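Local coordinates for protein endoribonuclease ToxN (Pectobacterium atrosepticum, PDB 2XDB) that cleaves RNA within adenine-rich AAA(U/G) sequences as the toxin of a type III toxin-antitoxin system, in which the ToxI RNA binds and restrains it, at residues 107-110 with 111-114; 113-116 with 117-120. One frame throughout, in Å; residues are numbered along the deposited sequence.

Contact 1: 107-110 with 111-114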
# COMPACT_ATOMS: atom_id res chain seq x y z
N ASN A 107 5.23 -3.44 -23.02
CA ASN A 107 4.99 -4.79 -22.55
C ASN A 107 6.20 -5.45 -21.94
O ASN A 107 6.79 -6.34 -22.53
CB ASN A 107 4.44 -5.68 -23.66
CG ASN A 107 2.96 -5.52 -23.85
OD1 ASN A 107 2.37 -4.53 -23.41
ND2 ASN A 107 2.34 -6.49 -24.52
N THR A 108 6.56 -5.02 -20.75
CA THR A 108 7.68 -5.59 -20.03
C THR A 108 7.19 -6.72 -19.15
O THR A 108 5.99 -6.93 -19.01
CB THR A 108 8.29 -4.53 -19.15
OG1 THR A 108 7.33 -4.17 -18.14
CG2 THR A 108 8.60 -3.30 -19.97
N PRO A 109 8.12 -7.47 -18.54
CA PRO A 109 7.76 -8.50 -17.55
C PRO A 109 7.06 -7.90 -16.35
O PRO A 109 6.12 -8.49 -15.82
CB PRO A 109 9.12 -9.05 -17.12
CG PRO A 109 10.00 -8.80 -18.27
CD PRO A 109 9.56 -7.49 -18.85
N TYR A 110 7.53 -6.73 -15.91
CA TYR A 110 6.94 -6.06 -14.77
C TYR A 110 5.45 -5.88 -15.01
O TYR A 110 4.63 -6.18 -14.15
CB TYR A 110 7.61 -4.71 -14.54
CG TYR A 110 7.12 -3.91 -13.36
CD1 TYR A 110 6.71 -2.59 -13.51
CD2 TYR A 110 7.06 -4.48 -12.09
CE1 TYR A 110 6.27 -1.85 -12.44
CE2 TYR A 110 6.61 -3.74 -11.01
CZ TYR A 110 6.21 -2.42 -11.19
OH TYR A 110 5.77 -1.69 -10.12
N LYS A 111 5.08 -5.40 -16.19
CA LYS A 111 3.66 -5.27 -16.53
C LYS A 111 2.92 -6.59 -16.36
O LYS A 111 1.85 -6.62 -15.77
CB LYS A 111 3.49 -4.74 -17.95
CG LYS A 111 2.08 -4.31 -18.29
CD LYS A 111 2.08 -3.52 -19.59
CE LYS A 111 0.67 -3.12 -19.99
NZ LYS A 111 0.58 -2.50 -21.34
N ARG A 112 3.49 -7.68 -16.86
CA ARG A 112 2.87 -8.99 -16.69
C ARG A 112 2.63 -9.30 -15.22
O ARG A 112 1.58 -9.83 -14.84
CB ARG A 112 3.70 -10.11 -17.33
CG ARG A 112 3.81 -10.04 -18.84
CD ARG A 112 4.60 -11.23 -19.38
NE ARG A 112 5.48 -10.81 -20.48
CZ ARG A 112 6.79 -10.63 -20.37
NH1 ARG A 112 7.51 -10.24 -21.42
NH2 ARG A 112 7.39 -10.85 -19.20
N MET A 113 3.62 -8.98 -14.39
CA MET A 113 3.53 -9.23 -12.96
C MET A 113 2.40 -8.40 -12.38
O MET A 113 1.57 -8.91 -11.63
CB MET A 113 4.86 -8.88 -12.26
CG MET A 113 5.04 -9.55 -10.92
SD MET A 113 6.32 -8.81 -9.90
CE MET A 113 5.67 -7.15 -9.76
N LEU A 114 2.37 -7.12 -12.72
CA LEU A 114 1.28 -6.25 -12.29
C LEU A 114 -0.08 -6.90 -12.56
O LEU A 114 -1.00 -6.84 -11.74
CB LEU A 114 1.38 -4.89 -12.98
CG LEU A 114 2.57 -4.03 -12.53
CD1 LEU A 114 2.59 -2.71 -13.27
CD2 LEU A 114 2.49 -3.81 -11.03
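T108 caps the first turn of helix 109-123, its OG1 taking the backbone N-H of K111 at 3.2 Å in a nearly straight bond (169° at the hydrogen). This is an N-cap: with chi1 at 66° the hydroxyl sits between the backbone N and the carbonyl carbon of its own residue, and from there it faces the first turn. Regular helix bonding then takes over, from M113 N to P109 O at 2.9 Å and from L114 N to Y110 O at 2.8 Å, after a weak start from R112 N to T108 O.

On one flank K111 runs out fully extended past N107, and its NZ makes a long, weak bond of 3.4 Å to N107 OD1; the same ammonium also donates to the carbonyls of M105 and L102 in the preceding loop. R112 bends at chi3, and its modelled guanidinium, whose exact position is doubtful, has T108 O over one face.

The Y110 ring lies over L114, whose CG stands 4.2 Å from the ring centroid and only 9° off the normal, a CH-pi contact. M113 CE approaches the same ring obliquely, 3.8 Å from CE2. The chemistry thus divides round the helix start: the T108 hydroxyl meets a backbone N-H of the first turn, and carbonyl oxygens of the preceding loop, with a weak share from N107 OD1, hold the K111 ammonium, while the tyrosine joins the apolar side chains one turn on.

Contact 2: 113-116 with 117-120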
# COMPACT_ATOMS: atom_id res chain seq x y z
N MET A 113 3.62 -8.98 -14.39
CA MET A 113 3.53 -9.23 -12.96
C MET A 113 2.40 -8.40 -12.38
O MET A 113 1.57 -8.91 -11.63
CB MET A 113 4.86 -8.88 -12.26
CG MET A 113 5.04 -9.55 -10.92
SD MET A 113 6.32 -8.81 -9.90
CE MET A 113 5.67 -7.15 -9.76
N LEU A 114 2.37 -7.12 -12.72
CA LEU A 114 1.28 -6.25 -12.29
C LEU A 114 -0.08 -6.90 -12.56
O LEU A 114 -1.00 -6.84 -11.74
CB LEU A 114 1.38 -4.89 -12.98
CG LEU A 114 2.57 -4.03 -12.53
CD1 LEU A 114 2.59 -2.71 -13.27
CD2 LEU A 114 2.49 -3.81 -11.03
N TYR A 115 -0.20 -7.56 -13.70
CA TYR A 115 -1.47 -8.13 -14.08
C TYR A 115 -1.77 -9.43 -13.37
O TYR A 115 -2.92 -9.81 -13.22
CB TYR A 115 -1.57 -8.32 -15.58
CG TYR A 115 -2.03 -7.07 -16.26
CD1 TYR A 115 -3.15 -6.37 -15.81
CD2 TYR A 115 -1.35 -6.57 -17.36
CE1 TYR A 115 -3.57 -5.23 -16.43
CE2 TYR A 115 -1.77 -5.43 -18.00
CZ TYR A 115 -2.87 -4.76 -17.53
OH TYR A 115 -3.26 -3.62 -18.18
N LYS A 116 -0.73 -10.13 -12.94
CA LYS A 116 -0.97 -11.31 -12.13
C LYS A 116 -1.37 -10.84 -10.74
O LYS A 116 -2.22 -11.43 -10.08
CB LYS A 116 0.25 -12.21 -12.09
CG LYS A 116 0.50 -12.97 -13.39
CD LYS A 116 -0.52 -14.08 -13.57
CE LYS A 116 -0.27 -14.88 -14.83
NZ LYS A 116 -1.39 -15.83 -15.08
N GLN A 117 -0.77 -9.74 -10.30
CA GLN A 117 -1.11 -9.17 -9.02
C GLN A 117 -2.55 -8.63 -9.00
O GLN A 117 -3.31 -8.89 -8.05
CB GLN A 117 -0.11 -8.08 -8.65
CG GLN A 117 1.22 -8.62 -8.16
CD GLN A 117 2.23 -7.52 -7.91
OE1 GLN A 117 2.29 -6.54 -8.67
NE2 GLN A 117 3.03 -7.66 -6.85
N LEU A 118 -2.91 -7.88 -10.05
CA LEU A 118 -4.21 -7.21 -10.11
C LEU A 118 -5.31 -8.25 -9.99
O LEU A 118 -6.28 -8.07 -9.24
CB LEU A 118 -4.37 -6.46 -11.43
CG LEU A 118 -5.10 -5.13 -11.47
CD1 LEU A 118 -5.85 -5.01 -12.79
CD2 LEU A 118 -6.06 -4.97 -10.32
N GLN A 119 -5.16 -9.34 -10.72
CA GLN A 119 -6.21 -10.33 -10.77
C GLN A 119 -6.39 -10.94 -9.40
O GLN A 119 -7.50 -11.28 -9.01
CB GLN A 119 -5.91 -11.42 -11.79
CG GLN A 119 -7.12 -12.29 -12.10
CD GLN A 119 -6.73 -13.57 -12.79
OE1 GLN A 119 -5.78 -13.61 -13.58
NE2 GLN A 119 -7.48 -14.63 -12.51
N PHE A 120 -5.30 -11.10 -8.67
CA PHE A 120 -5.41 -11.67 -7.34
C PHE A 120 -6.04 -10.66 -6.38
O PHE A 120 -6.99 -10.98 -5.67
CB PHE A 120 -4.06 -12.13 -6.84
CG PHE A 120 -4.13 -12.80 -5.51
CD1 PHE A 120 -3.71 -12.14 -4.37
CD2 PHE A 120 -4.66 -14.07 -5.39
CE1 PHE A 120 -3.79 -12.75 -3.14
CE2 PHE A 120 -4.73 -14.68 -4.17
CZ PHE A 120 -4.30 -14.02 -3.05
O HOH W 1 -4.43 -11.45 -14.66
O HOH W 2 -3.62 -15.43 -13.56
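The middle of helix 109-123, which packs against the antiparallel sheet of the ToxN fold, supplies this contact of i to i+3 and i to i+4 neighbours. Q117 N donates to M113 O and L118 N to L114 O, both at 2.8 Å, whereas the next two bonds, from Q119 N to Y115 O and from F120 N to K116 O, are weak at 3.4 Å.

On the buried side the Q117 amide reaches back along the helix. Its chain is extended beyond CG, with CG anti to the carbonyl carbon (chi1 -77°), and OE1 meets both M113 CE and L114 CD2 at 3.6 Å. NE2 donates to the carbonyl of L81, tying the helix to strand 80-91, while the side chains of Q117 and L118 touch F3 of strand 3-6.

Y115 presents its ring edge to L118, CD1 to CD1 at 4.3 Å. K116 forms a salt bridge with E73 of strand 69-73; the F120 ring meets that of H72, their planes at about 40°.

Two waters join K116, Y115 and Q119. One molecule donates to Y115 O and to Q119 OE1; a second accepts from K116 NZ at 2.7 Å and donates to that same Q119 OE1 at 2.8 Å.

Overall arrangement
Contacts 1 and 2 are successive windows on one helix, 109-123, with centres 9 Å apart and M113 and L114 in common. They illustrate how the chemistry of a helix changes along its length. Contact 1 lies at the surface, its centre about 19 Å from the chain centre, where the helix begins and a side-chain hydroxyl and preceding loop carbonyls serve as acceptors. Contact 2, centred about 14 Å from that point, is partly buried: it packs on strands 3-6 and 69-73, two waters lie along K116 and Q119, and the Q119 side chain is about 4 Å from a bound cobalt ion. Aromatic packing over a leucine marks the first, a buried amide bonded to a strand the second.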